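Local structure of parvulin 42 (Trypanosoma brucei brucei, 6GMP) at residues Gly92-Ser106 with Val109-Glu122. The protein probably catalyses the cis-trans isomerisation of peptide bonds preceding proline, through the parvulin-type domain described here, one piece of a longer protein. Residues are numbered along the deposited sequence; the frame is centred on the assembly and turned at random. Where two conformers were deposited one is given.
Sequences GFDTVAFSLKSGEVS and VETELGVHLIYRVE
I118 reaches from strand 114-120 into the side of helix 91-97, and following it outward from the backbone traces much of the apolar packing. Its CB lies beside S106 OG and L100 CD1; the CG2 branch packs on L100 CD1 (3.7 Å) and, more loosely, on A97 CB. CG1, anti to the carbonyl carbon (chi1 -56°), lies against F93 CE2 and S106 OG and carries CD1 over one face of F93, where it sits 3.6 Å from the ring centroid and only 15° off the normal, a CH-pi contact. The same ring turns its edge to the face of H116, with planes at 79°, and H116 in turn is hydrogen-bonded to H10 of strand 6-13 through ND1. Farther along the helix, V96 CG2 and V109 CG2 meet tip to tip at 3.7 Å.

Past the helix, hydrogen bonds carry most of the contact. S106 grips the I118 backbone twice: S106 N donates to I118 O (2.7 Å), in the carbonyl plane, while I118 N donates to S106 OG (2.8 Å). R120 N donates to E104 O, and G103 N to R120 O (2.8 Å), so 103-106 runs along the strand with a single bridge, V105 to Y119. R120, extended from CG to NE, sends NH1 to a lone pair of L100 O (2.9 Å), which lies in the plane of the R120 guanidinium.

Helix 91-97 thus covers one face of the antiparallel sheet, while L117 packs on helix 37-49 from the other, the layered arrangement of the parvulin (PpiC-type) PPIase fold.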
# COMPACT_ATOMS: atom_id res chain seq x y z
N GLY A 92 0.41 11.85 -6.71
CA GLY A 92 0.47 10.51 -7.27
C GLY A 92 -0.46 9.56 -6.54
O GLY A 92 -1.18 8.77 -7.16
N PHE A 93 -0.45 9.64 -5.22
CA PHE A 93 -1.28 8.80 -4.37
C PHE A 93 -2.73 9.22 -4.51
O PHE A 93 -3.62 8.40 -4.74
CB PHE A 93 -0.84 8.97 -2.90
CG PHE A 93 -1.59 8.10 -1.93
CD1 PHE A 93 -2.85 8.45 -1.49
CD2 PHE A 93 -1.02 6.95 -1.43
CE1 PHE A 93 -3.53 7.66 -0.59
CE2 PHE A 93 -1.69 6.16 -0.52
CZ PHE A 93 -2.94 6.52 -0.10
N ASP A 94 -2.95 10.51 -4.36
CA ASP A 94 -4.29 11.07 -4.36
C ASP A 94 -5.08 10.71 -5.60
O ASP A 94 -6.24 10.30 -5.50
CB ASP A 94 -4.21 12.59 -4.21
CG ASP A 94 -5.56 13.22 -4.05
OD1 ASP A 94 -6.14 13.08 -2.96
OD2 ASP A 94 -6.04 13.84 -5.01
N THR A 95 -4.48 10.85 -6.78
CA THR A 95 -5.21 10.63 -8.03
C THR A 95 -5.68 9.18 -8.15
O THR A 95 -6.83 8.93 -8.52
CB THR A 95 -4.38 11.04 -9.27
OG1 THR A 95 -5.17 10.85 -10.45
CG2 THR A 95 -3.10 10.23 -9.39
N VAL A 96 -4.80 8.24 -7.83
CA VAL A 96 -5.13 6.82 -7.91
C VAL A 96 -6.16 6.47 -6.86
O VAL A 96 -7.13 5.77 -7.16
CB VAL A 96 -3.86 5.94 -7.72
CG1 VAL A 96 -4.22 4.47 -7.54
CG2 VAL A 96 -2.93 6.11 -8.90
N ALA A 97 -5.96 6.95 -5.64
CA ALA A 97 -6.85 6.65 -4.52
C ALA A 97 -8.29 7.08 -4.82
O ALA A 97 -9.23 6.32 -4.60
CB ALA A 97 -6.36 7.31 -3.25
N PHE A 98 -8.45 8.29 -5.34
CA PHE A 98 -9.79 8.84 -5.58
C PHE A 98 -10.39 8.39 -6.93
O PHE A 98 -11.48 8.81 -7.30
CB PHE A 98 -9.78 10.36 -5.37
CG PHE A 98 -9.70 10.72 -3.93
CD1 PHE A 98 -10.86 10.92 -3.20
CD2 PHE A 98 -8.48 10.80 -3.28
CE1 PHE A 98 -10.79 11.22 -1.84
CE2 PHE A 98 -8.41 11.09 -1.94
CZ PHE A 98 -9.56 11.31 -1.22
N SER A 99 -9.69 7.49 -7.61
CA SER A 99 -10.21 6.84 -8.80
C SER A 99 -10.84 5.49 -8.46
O SER A 99 -11.55 4.91 -9.28
CB SER A 99 -9.09 6.62 -9.82
OG SER A 99 -8.32 5.48 -9.50
N LEU A 100 -10.58 4.99 -7.26
CA LEU A 100 -11.08 3.68 -6.87
C LEU A 100 -12.57 3.69 -6.56
O LEU A 100 -13.10 4.63 -5.97
CB LEU A 100 -10.33 3.17 -5.63
CG LEU A 100 -8.83 2.98 -5.78
CD1 LEU A 100 -8.20 2.71 -4.40
CD2 LEU A 100 -8.51 1.85 -6.75
N LYS A 101 -13.24 2.61 -6.96
CA LYS A 101 -14.60 2.34 -6.51
C LYS A 101 -14.53 1.58 -5.19
O LYS A 101 -13.48 1.06 -4.82
CB LYS A 101 -15.35 1.55 -7.58
CG LYS A 101 -15.26 2.20 -8.97
CD LYS A 101 -16.21 1.58 -9.97
CE LYS A 101 -15.77 0.18 -10.39
NZ LYS A 101 -14.52 0.17 -11.21
N SER A 102 -15.65 1.53 -4.48
CA SER A 102 -15.75 0.81 -3.22
C SER A 102 -15.26 -0.63 -3.36
O SER A 102 -15.73 -1.38 -4.21
CB SER A 102 -17.20 0.81 -2.74
OG SER A 102 -17.75 2.12 -2.75
N GLY A 103 -14.30 -1.01 -2.51
CA GLY A 103 -13.80 -2.37 -2.48
C GLY A 103 -12.69 -2.68 -3.47
O GLY A 103 -12.19 -3.80 -3.52
N GLU A 104 -12.32 -1.70 -4.29
CA GLU A 104 -11.29 -1.92 -5.29
C GLU A 104 -9.89 -1.70 -4.71
O GLU A 104 -9.70 -0.90 -3.80
CB GLU A 104 -11.50 -0.99 -6.49
CG GLU A 104 -12.73 -1.34 -7.32
CD GLU A 104 -12.76 -0.59 -8.64
OE1 GLU A 104 -12.31 0.59 -8.65
OE2 GLU A 104 -13.21 -1.17 -9.65
N VAL A 105 -8.94 -2.46 -5.24
CA VAL A 105 -7.52 -2.29 -4.95
C VAL A 105 -6.81 -1.73 -6.19
O VAL A 105 -6.99 -2.22 -7.30
CB VAL A 105 -6.84 -3.63 -4.55
CG1 VAL A 105 -5.35 -3.43 -4.31
CG2 VAL A 105 -7.51 -4.26 -3.33
N SER A 106 -6.01 -0.69 -5.99
CA SER A 106 -5.32 -0.05 -7.10
C SER A 106 -4.23 -0.94 -7.70
O SER A 106 -3.80 -1.92 -7.09
CB SER A 106 -4.67 1.24 -6.63
OG SER A 106 -3.58 0.98 -5.76
N VAL A 109 1.09 2.01 -7.24
CA VAL A 109 1.31 3.44 -7.45
C VAL A 109 2.47 3.88 -6.57
O VAL A 109 2.56 3.53 -5.39
CB VAL A 109 0.06 4.30 -7.16
CG1 VAL A 109 -0.45 4.09 -5.76
CG2 VAL A 109 0.38 5.77 -7.39
N GLU A 110 3.34 4.67 -7.17
CA GLU A 110 4.58 5.04 -6.53
C GLU A 110 4.53 6.46 -5.98
O GLU A 110 3.97 7.37 -6.60
CB GLU A 110 5.71 4.91 -7.54
CG GLU A 110 7.06 5.10 -6.95
CD GLU A 110 8.13 5.00 -8.00
OE1 GLU A 110 7.78 4.91 -9.19
OE2 GLU A 110 9.32 5.03 -7.62
N THR A 111 5.13 6.63 -4.81
CA THR A 111 5.38 7.95 -4.26
C THR A 111 6.77 7.96 -3.64
O THR A 111 7.50 6.98 -3.75
CB THR A 111 4.37 8.32 -3.18
OG1 THR A 111 4.62 7.53 -2.01
CG2 THR A 111 2.94 8.09 -3.67
N GLU A 112 7.11 9.05 -2.96
CA GLU A 112 8.40 9.15 -2.28
C GLU A 112 8.55 8.08 -1.20
O GLU A 112 9.67 7.75 -0.80
CB GLU A 112 8.55 10.53 -1.64
CG GLU A 112 8.80 11.64 -2.64
CD GLU A 112 10.19 11.59 -3.23
OE1 GLU A 112 11.11 12.19 -2.62
OE2 GLU A 112 10.38 10.96 -4.29
N LEU A 113 7.42 7.57 -0.71
CA LEU A 113 7.40 6.60 0.38
C LEU A 113 7.73 5.19 -0.07
O LEU A 113 8.15 4.37 0.75
CB LEU A 113 6.03 6.59 1.06
CG LEU A 113 5.59 7.90 1.70
CD1 LEU A 113 4.17 7.74 2.21
CD2 LEU A 113 6.53 8.31 2.81
N GLY A 114 7.51 4.91 -1.35
CA GLY A 114 7.64 3.56 -1.88
C GLY A 114 6.53 3.26 -2.86
O GLY A 114 5.96 4.16 -3.47
N VAL A 115 6.24 1.97 -3.02
CA VAL A 115 5.23 1.53 -3.95
C VAL A 115 4.01 1.06 -3.16
O VAL A 115 4.11 0.19 -2.29
CB VAL A 115 5.77 0.39 -4.84
CG1 VAL A 115 4.73 -0.03 -5.87
CG2 VAL A 115 7.06 0.84 -5.53
N HIS A 116 2.86 1.67 -3.45
CA HIS A 116 1.62 1.40 -2.73
C HIS A 116 0.64 0.53 -3.50
O HIS A 116 0.55 0.62 -4.72
CB HIS A 116 0.86 2.70 -2.44
CG HIS A 116 1.68 3.79 -1.82
ND1 HIS A 116 1.44 4.25 -0.55
CD2 HIS A 116 2.66 4.57 -2.32
CE1 HIS A 116 2.27 5.24 -0.27
NE2 HIS A 116 3.02 5.46 -1.34
N LEU A 117 -0.12 -0.28 -2.76
CA LEU A 117 -1.40 -0.78 -3.24
C LEU A 117 -2.42 -0.10 -2.36
O LEU A 117 -2.31 -0.18 -1.14
CB LEU A 117 -1.51 -2.30 -3.07
CG LEU A 117 -0.48 -3.15 -3.80
CD1 LEU A 117 -0.72 -4.64 -3.51
CD2 LEU A 117 -0.47 -2.93 -5.28
N ILE A 118 -3.39 0.57 -2.97
CA ILE A 118 -4.40 1.32 -2.23
C ILE A 118 -5.74 0.62 -2.32
O ILE A 118 -6.15 0.20 -3.40
CB ILE A 118 -4.52 2.77 -2.75
CG1 ILE A 118 -3.16 3.45 -2.70
CG2 ILE A 118 -5.52 3.55 -1.92
CD1 ILE A 118 -3.10 4.77 -3.39
N TYR A 119 -6.42 0.51 -1.18
CA TYR A 119 -7.71 -0.14 -1.09
C TYR A 119 -8.75 0.85 -0.58
O TYR A 119 -8.55 1.52 0.44
CB TYR A 119 -7.61 -1.33 -0.13
CG TYR A 119 -8.92 -2.02 0.17
CD1 TYR A 119 -9.62 -2.71 -0.81
CD2 TYR A 119 -9.43 -2.03 1.47
CE1 TYR A 119 -10.80 -3.36 -0.52
CE2 TYR A 119 -10.61 -2.68 1.76
CZ TYR A 119 -11.29 -3.35 0.77
OH TYR A 119 -12.46 -4.00 1.07
N ARG A 120 -9.87 0.94 -1.28
CA ARG A 120 -10.99 1.75 -0.80
C ARG A 120 -11.97 0.87 -0.02
O ARG A 120 -12.57 -0.06 -0.58
CB ARG A 120 -11.71 2.43 -1.96
CG ARG A 120 -12.84 3.32 -1.49
CD ARG A 120 -13.50 4.03 -2.63
NE ARG A 120 -14.72 4.69 -2.18
CZ ARG A 120 -15.57 5.31 -2.98
NH1 ARG A 120 -15.35 5.38 -4.29
NH2 ARG A 120 -16.65 5.87 -2.46
N VAL A 121 -12.14 1.18 1.26
CA VAL A 121 -12.99 0.39 2.14
C VAL A 121 -14.43 0.49 1.66
O VAL A 121 -15.13 -0.51 1.52
CB VAL A 121 -12.90 0.88 3.59
CG1 VAL A 121 -13.79 0.05 4.50
CG2 VAL A 121 -11.46 0.79 4.07
N GLU A 122 -14.88 1.71 1.41
CA GLU A 122 -16.21 1.93 0.85
C GLU A 122 -16.34 3.38 0.39
O GLU A 122 -15.37 4.14 0.42
CB GLU A 122 -17.29 1.58 1.88
CG GLU A 122 -17.18 2.33 3.20
CD GLU A 122 -17.66 1.51 4.40
OE1 GLU A 122 -17.65 0.26 4.33
OE2 GLU A 122 -18.03 2.13 5.42
OXT GLU A 122 -17.42 3.80 -0.05